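Local coordinates for oligopeptide-binding protein AppA (Bacillus subtilis, PDB 1XOC) that captures oligopeptides outside the cell as the binding component of an ABC permease, whose transport can replace the Opp system in sporulation and genetic competence, at residues N36-T41 / A157-H162; H162-V167 / E173-N178. All coordinates share one frame; numbering follows the deposited sequence. Where two conformers were deposited one is given.

Contact 1 (N36-T41 / A157-H162); sequences NSLYST and AILPKH. With ZN (zinc ion), chain C.
Asn36 opens the first segment by laying its carboxamide against the end of Leu159: ND2 is 3.7 Å from Leu159 CD1, and the two side chains cross at about a right angle. The amide reaches this place because its CG is anti to the backbone N (chi1 -169°). Its ND2 turns to Asn178 OD1, probably as a hydrogen bond, while OD1 accepts from Leu38 N at 3.1 Å, with the donor tilted 25° from the carbonyl plane; this bond closes an Asx turn. A water bridges the segments, donating to Asn36 OD1 and, at 2.8 Å, to Ala157 O, so the turn and the facing backbone are tied to the same point. Ser37 has two conformers; in the one given, OG accepts from Ala157 N over 3.0 Å at an N-H...O angle of 154° and also bonds to the water, a direct link only as firm as that copy. Leu38 adds an apolar touch, its CD1 4.2 Å from Leu159 CD1. Beyond it, Tyr39 N and Ser40 N both bond to Asn36 O, and the backbone of Thr41 reaches the bound peptide. The arrangement is that of an Asx turn docked on an extended segment, joining the loop between strand 23-28 and helix 43-52 to the approach to helix 161-164 in this family 5 solute-binding protein.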
loop_
_atom_site.group_PDB
_atom_site.type_symbol
_atom_site.label_atom_id
_atom_site.label_comp_id
_atom_site.label_asym_id
_atom_site.label_seq_id
_atom_site.Cartn_x
_atom_site.Cartn_y
_atom_site.Cartn_z
ATOM N N ASN A 36 -2.593 -7.921 11.303
ATOM C CA ASN A 36 -3.966 -7.604 11.650
ATOM C C ASN A 36 -4.464 -6.475 10.753
ATOM O O ASN A 36 -4.013 -5.361 10.833
ATOM C CB ASN A 36 -4.081 -7.187 13.118
ATOM C CG ASN A 36 -5.514 -7.112 13.602
ATOM O OD1 ASN A 36 -6.420 -6.738 12.828
ATOM N ND2 ASN A 36 -5.751 -7.468 14.880
ATOM N N SER A 37 -5.366 -6.789 9.825
ATOM C CA SER A 37 -5.766 -5.824 8.829
ATOM C C SER A 37 -6.449 -4.568 9.401
ATOM O O SER A 37 -6.516 -3.537 8.725
ATOM C CB SER A 37 -6.649 -6.495 7.801
ATOM O OG SER A 37 -7.884 -6.802 8.371
ATOM N N LEU A 38 -6.946 -4.646 10.635
ATOM C CA LEU A 38 -7.581 -3.484 11.259
ATOM C C LEU A 38 -6.556 -2.418 11.691
ATOM O O LEU A 38 -6.933 -1.277 11.966
ATOM C CB LEU A 38 -8.458 -3.901 12.438
ATOM C CG LEU A 38 -9.572 -4.915 12.143
ATOM C CD1 LEU A 38 -10.237 -5.376 13.441
ATOM C CD2 LEU A 38 -10.537 -4.264 11.185
ATOM N N TYR A 39 -5.261 -2.759 11.768
ATOM C CA TYR A 39 -4.248 -1.863 12.239
ATOM C C TYR A 39 -3.093 -1.611 11.284
ATOM O O TYR A 39 -2.493 -0.544 11.329
ATOM C CB TYR A 39 -3.710 -2.381 13.586
ATOM C CG TYR A 39 -4.823 -2.427 14.615
ATOM C CD1 TYR A 39 -5.445 -3.616 14.966
ATOM C CD2 TYR A 39 -5.303 -1.261 15.185
ATOM C CE1 TYR A 39 -6.503 -3.617 15.883
ATOM C CE2 TYR A 39 -6.335 -1.258 16.088
ATOM C CZ TYR A 39 -6.951 -2.441 16.434
ATOM O OH TYR A 39 -7.999 -2.391 17.360
ATOM N N SER A 40 -2.722 -2.584 10.481
ATOM C CA SER A 40 -1.606 -2.412 9.595
ATOM C C SER A 40 -1.869 -1.377 8.514
ATOM O O SER A 40 -3.005 -1.233 8.042
ATOM C CB SER A 40 -1.173 -3.726 8.978
ATOM O OG SER A 40 -2.208 -4.280 8.201
ATOM N N THR A 41 -0.803 -0.684 8.115
ATOM C CA THR A 41 -0.904 0.295 7.025
ATOM C C THR A 41 0.078 0.019 5.881
ATOM O O THR A 41 0.096 0.782 4.911
ATOM C CB THR A 41 -0.787 1.756 7.497
ATOM O OG1 THR A 41 0.491 1.941 8.131
ATOM C CG2 THR A 41 -1.884 2.133 8.504
ATOM N N ALA A 157 -9.270 -9.158 7.227
ATOM C CA ALA A 157 -8.917 -10.501 7.699
ATOM C C ALA A 157 -9.797 -10.915 8.847
ATOM O O ALA A 157 -9.911 -10.171 9.818
ATOM C CB ALA A 157 -7.453 -10.545 8.159
ATOM N N ILE A 158 -10.390 -12.121 8.761
ATOM C CA ILE A 158 -11.316 -12.583 9.779
ATOM C C ILE A 158 -10.530 -13.130 10.994
ATOM O O ILE A 158 -9.716 -14.077 10.895
ATOM C CB ILE A 158 -12.347 -13.624 9.195
ATOM C CG1 ILE A 158 -13.120 -13.043 8.005
ATOM C CG2 ILE A 158 -13.267 -14.063 10.275
ATOM C CD1 ILE A 158 -13.764 -11.726 8.240
ATOM N N LEU A 159 -10.824 -12.542 12.151
ATOM C CA LEU A 159 -10.138 -12.894 13.394
ATOM C C LEU A 159 -10.986 -13.812 14.279
ATOM O O LEU A 159 -12.217 -13.763 14.227
ATOM C CB LEU A 159 -9.805 -11.622 14.173
ATOM C CG LEU A 159 -8.997 -10.546 13.439
ATOM C CD1 LEU A 159 -8.910 -9.302 14.311
ATOM C CD2 LEU A 159 -7.611 -11.039 13.102
ATOM N N PRO A 160 -10.343 -14.648 15.120
ATOM C CA PRO A 160 -11.055 -15.561 15.994
ATOM C C PRO A 160 -11.593 -14.908 17.281
ATOM O O PRO A 160 -10.823 -14.543 18.189
ATOM C CB PRO A 160 -9.996 -16.618 16.321
ATOM C CG PRO A 160 -8.720 -15.906 16.208
ATOM C CD PRO A 160 -8.898 -14.861 15.163
ATOM N N LYS A 161 -12.913 -14.804 17.375
ATOM C CA LYS A 161 -13.553 -14.234 18.532
ATOM C C LYS A 161 -13.248 -15.042 19.791
ATOM O O LYS A 161 -13.111 -14.487 20.884
ATOM C CB LYS A 161 -15.053 -14.132 18.355
ATOM C CG LYS A 161 -15.746 -13.390 19.463
ATOM C CD LYS A 161 -17.243 -13.295 19.222
ATOM C CE LYS A 161 -17.925 -12.542 20.320
ATOM N NZ LYS A 161 -19.435 -12.570 20.212
ATOM N N HIS A 162 -13.140 -16.362 19.660
ATOM C CA HIS A 162 -12.880 -17.177 20.840
ATOM C C HIS A 162 -11.496 -16.952 21.404
ATOM O O HIS A 162 -11.189 -17.402 22.511
ATOM C CB HIS A 162 -13.099 -18.672 20.568
ATOM C CG HIS A 162 -12.267 -19.230 19.465
ATOM N ND1 HIS A 162 -12.783 -19.490 18.210
ATOM C CD2 HIS A 162 -10.967 -19.610 19.428
ATOM C CE1 HIS A 162 -11.827 -19.994 17.445
ATOM N NE2 HIS A 162 -10.711 -20.062 18.154
HETATM ZN ZN ZN C . -14.899 -19.642 17.495
HETATM O O HOH W 1 -8.044 -8.196 10.660
HETATM O O HOH W 2 -15.118 -17.650 17.624
HETATM O O HOH W 3 -17.149 -19.605 17.520
HETATM O O HOH W 4 -15.005 -21.754 17.086
HETATM O O HOH W 5 -15.944 -20.056 19.379
HETATM O O HOH W 6 -14.499 -19.467 15.651
#

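Contact 2 (H162-V167 / E173-N178); sequences HILGNV and EENEFN. With ZN (zinc ion), chain C.
Leu164 sets its CD1 methyl almost exactly over the middle of the Phe177 ring, 3.7 Å from the ring centroid and 4° off the normal, a CH-pi contact onto one face. Its other methyl, CD2, turns to the root of the same side chain and lies 3.9 Å from Phe177 CB, so the leucine fork spans the aromatic group from root to ring. Ile163 approaches obliquely, with CG2 4.0 Å from Phe177 CD2. The ring extends toward the helix because CG is anti to the backbone N of Phe177 (chi1 178°). An alanine here is likely to leave the Leu164 methyls without their aromatic cover and to open a gap beside Ile163. Further along, the Val167 methyls rest on the side-chain amide of Asn175. A type I beta turn from Leu164 to Val167, closed by Val167 N to Leu164 O at 3.1 Å, leads the chain on from the helix and brings the valine round to the second segment. There, residues 176-178 form a 3-10 segment, with Asn178 N bonded to Asn175 O. Asn178 ND2 donates to Glu173 O over 3.0 Å from above the carbonyl plane, and Tyr53 touches Phe177 from a neighbouring loop.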
loop_
_atom_site.group_PDB
_atom_site.type_symbol
_atom_site.label_atom_id
_atom_site.label_comp_id
_atom_site.label_asym_id
_atom_site.label_seq_id
_atom_site.Cartn_x
_atom_site.Cartn_y
_atom_site.Cartn_z
ATOM N N HIS A 162 -13.140 -16.362 19.660
ATOM C CA HIS A 162 -12.880 -17.177 20.840
ATOM C C HIS A 162 -11.496 -16.952 21.404
ATOM O O HIS A 162 -11.189 -17.402 22.511
ATOM C CB HIS A 162 -13.099 -18.672 20.568
ATOM C CG HIS A 162 -12.267 -19.230 19.465
ATOM N ND1 HIS A 162 -12.783 -19.490 18.210
ATOM C CD2 HIS A 162 -10.967 -19.610 19.428
ATOM C CE1 HIS A 162 -11.827 -19.994 17.445
ATOM N NE2 HIS A 162 -10.711 -20.062 18.154
ATOM N N ILE A 163 -10.657 -16.223 20.663
ATOM C CA ILE A 163 -9.363 -15.804 21.223
ATOM C C ILE A 163 -9.388 -14.334 21.679
ATOM O O ILE A 163 -8.895 -13.994 22.782
ATOM C CB ILE A 163 -8.205 -16.026 20.226
ATOM C CG1 ILE A 163 -8.108 -17.515 19.821
ATOM C CG2 ILE A 163 -6.871 -15.543 20.845
ATOM C CD1 ILE A 163 -7.041 -17.847 18.833
ATOM N N LEU A 164 -9.921 -13.466 20.823
ATOM C CA LEU A 164 -9.779 -12.005 21.013
ATOM C C LEU A 164 -11.035 -11.276 21.471
ATOM O O LEU A 164 -10.976 -10.055 21.721
ATOM C CB LEU A 164 -9.363 -11.369 19.693
ATOM C CG LEU A 164 -8.020 -11.819 19.161
ATOM C CD1 LEU A 164 -7.784 -11.322 17.777
ATOM C CD2 LEU A 164 -6.899 -11.357 20.127
ATOM N N GLY A 165 -12.135 -12.012 21.602
ATOM C CA GLY A 165 -13.457 -11.420 21.771
ATOM C C GLY A 165 -13.645 -10.676 23.077
ATOM O O GLY A 165 -14.549 -9.840 23.214
ATOM N N ASN A 166 -12.791 -10.943 24.062
ATOM C CA ASN A 166 -12.865 -10.242 25.342
ATOM C C ASN A 166 -11.679 -9.335 25.610
ATOM O O ASN A 166 -11.576 -8.818 26.712
ATOM C CB ASN A 166 -13.058 -11.234 26.492
ATOM C CG ASN A 166 -13.785 -10.625 27.682
ATOM O OD1 ASN A 166 -14.721 -9.833 27.515
ATOM N ND2 ASN A 166 -13.363 -10.987 28.887
ATOM N N VAL A 167 -10.805 -9.125 24.629
ATOM C CA VAL A 167 -9.725 -8.117 24.769
ATOM C C VAL A 167 -10.328 -6.741 24.629
ATOM O O VAL A 167 -11.038 -6.512 23.657
ATOM C CB VAL A 167 -8.651 -8.286 23.692
ATOM C CG1 VAL A 167 -7.563 -7.190 23.810
ATOM C CG2 VAL A 167 -8.035 -9.668 23.847
ATOM N N GLU A 173 -4.500 -3.579 19.480
ATOM C CA GLU A 173 -3.326 -3.486 18.594
ATOM C C GLU A 173 -2.052 -4.025 19.260
ATOM O O GLU A 173 -1.209 -4.649 18.582
ATOM C CB GLU A 173 -3.088 -2.044 18.155
ATOM C CG GLU A 173 -1.982 -1.921 17.112
ATOM C CD GLU A 173 -1.816 -0.515 16.558
ATOM O OE1 GLU A 173 -0.884 -0.391 15.748
ATOM O OE2 GLU A 173 -2.590 0.426 16.891
ATOM N N GLU A 174 -1.903 -3.773 20.559
ATOM C CA GLU A 174 -0.738 -4.218 21.294
ATOM C C GLU A 174 -0.725 -5.721 21.610
ATOM O O GLU A 174 0.296 -6.238 22.013
ATOM C CB GLU A 174 -0.601 -3.408 22.579
ATOM C CG GLU A 174 -1.760 -3.542 23.531
ATOM C CD GLU A 174 -1.687 -2.564 24.719
ATOM O OE1 GLU A 174 -1.891 -1.338 24.498
ATOM O OE2 GLU A 174 -1.479 -3.019 25.879
ATOM N N ASN A 175 -1.817 -6.435 21.373
ATOM C CA ASN A 175 -1.894 -7.822 21.817
ATOM C C ASN A 175 -0.872 -8.711 21.104
ATOM O O ASN A 175 -0.638 -8.568 19.908
ATOM C CB ASN A 175 -3.318 -8.342 21.585
ATOM C CG ASN A 175 -3.636 -9.570 22.403
ATOM O OD1 ASN A 175 -4.153 -9.468 23.545
ATOM N ND2 ASN A 175 -3.380 -10.747 21.813
ATOM N N GLU A 176 -0.263 -9.646 21.843
ATOM C CA GLU A 176 0.723 -10.584 21.263
ATOM C C GLU A 176 0.181 -11.434 20.090
ATOM O O GLU A 176 0.941 -11.932 19.260
ATOM C CB GLU A 176 1.277 -11.502 22.370
ATOM C CG GLU A 176 2.421 -12.419 21.891
ATOM C CD GLU A 176 3.701 -11.661 21.538
ATOM O OE1 GLU A 176 4.262 -11.011 22.453
ATOM O OE2 GLU A 176 4.181 -11.744 20.380
ATOM N N PHE A 177 -1.127 -11.596 20.036
ATOM C CA PHE A 177 -1.758 -12.236 18.903
ATOM C C PHE A 177 -1.236 -11.668 17.585
ATOM O O PHE A 177 -1.079 -12.393 16.585
ATOM C CB PHE A 177 -3.275 -12.031 18.980
ATOM C CG PHE A 177 -4.053 -12.614 17.802
ATOM C CD1 PHE A 177 -4.157 -11.932 16.607
ATOM C CD2 PHE A 177 -4.674 -13.863 17.906
ATOM C CE1 PHE A 177 -4.874 -12.463 15.540
ATOM C CE2 PHE A 177 -5.382 -14.375 16.848
ATOM C CZ PHE A 177 -5.467 -13.696 15.678
ATOM N N ASN A 178 -1.017 -10.361 17.559
ATOM C CA ASN A 178 -0.764 -9.690 16.261
ATOM C C ASN A 178 0.683 -9.853 15.780
ATOM O O ASN A 178 0.994 -9.479 14.679
ATOM C CB ASN A 178 -1.081 -8.191 16.396
ATOM C CG ASN A 178 -2.545 -7.932 16.698
ATOM O OD1 ASN A 178 -3.416 -8.551 16.116
ATOM N ND2 ASN A 178 -2.812 -7.030 17.628
HETATM ZN ZN ZN C . -14.899 -19.642 17.495
HETATM O O HOH W 2 -15.118 -17.650 17.624
HETATM O O HOH W 3 -17.149 -19.605 17.520
HETATM O O HOH W 4 -15.005 -21.754 17.086
HETATM O O HOH W 5 -15.944 -20.056 19.379
HETATM O O HOH W 6 -14.499 -19.467 15.651
#

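Contacts 1 and 2 follow one another along the chain, share His162, and have centres about 9 Å apart. They meet through a polar and an apolar seam, among other contacts. The polar one is the Asn36-Asn178 pair, ND2 to OD1 at 2.9 Å; the apolar one places Pro160 CD 3.7 Å and Leu159 CD2 3.9 Å from Phe177 CZ and CE1 respectively. The phenylalanine thus packs against residues of both contacts. At the shared histidine, ND1 binds a zinc ion at 2.2 Å, five waters complete its shell, and NE2 is hydrogen-bonded to Asp94. The peptide end of contact 1 is the one away from this zinc-bearing His162.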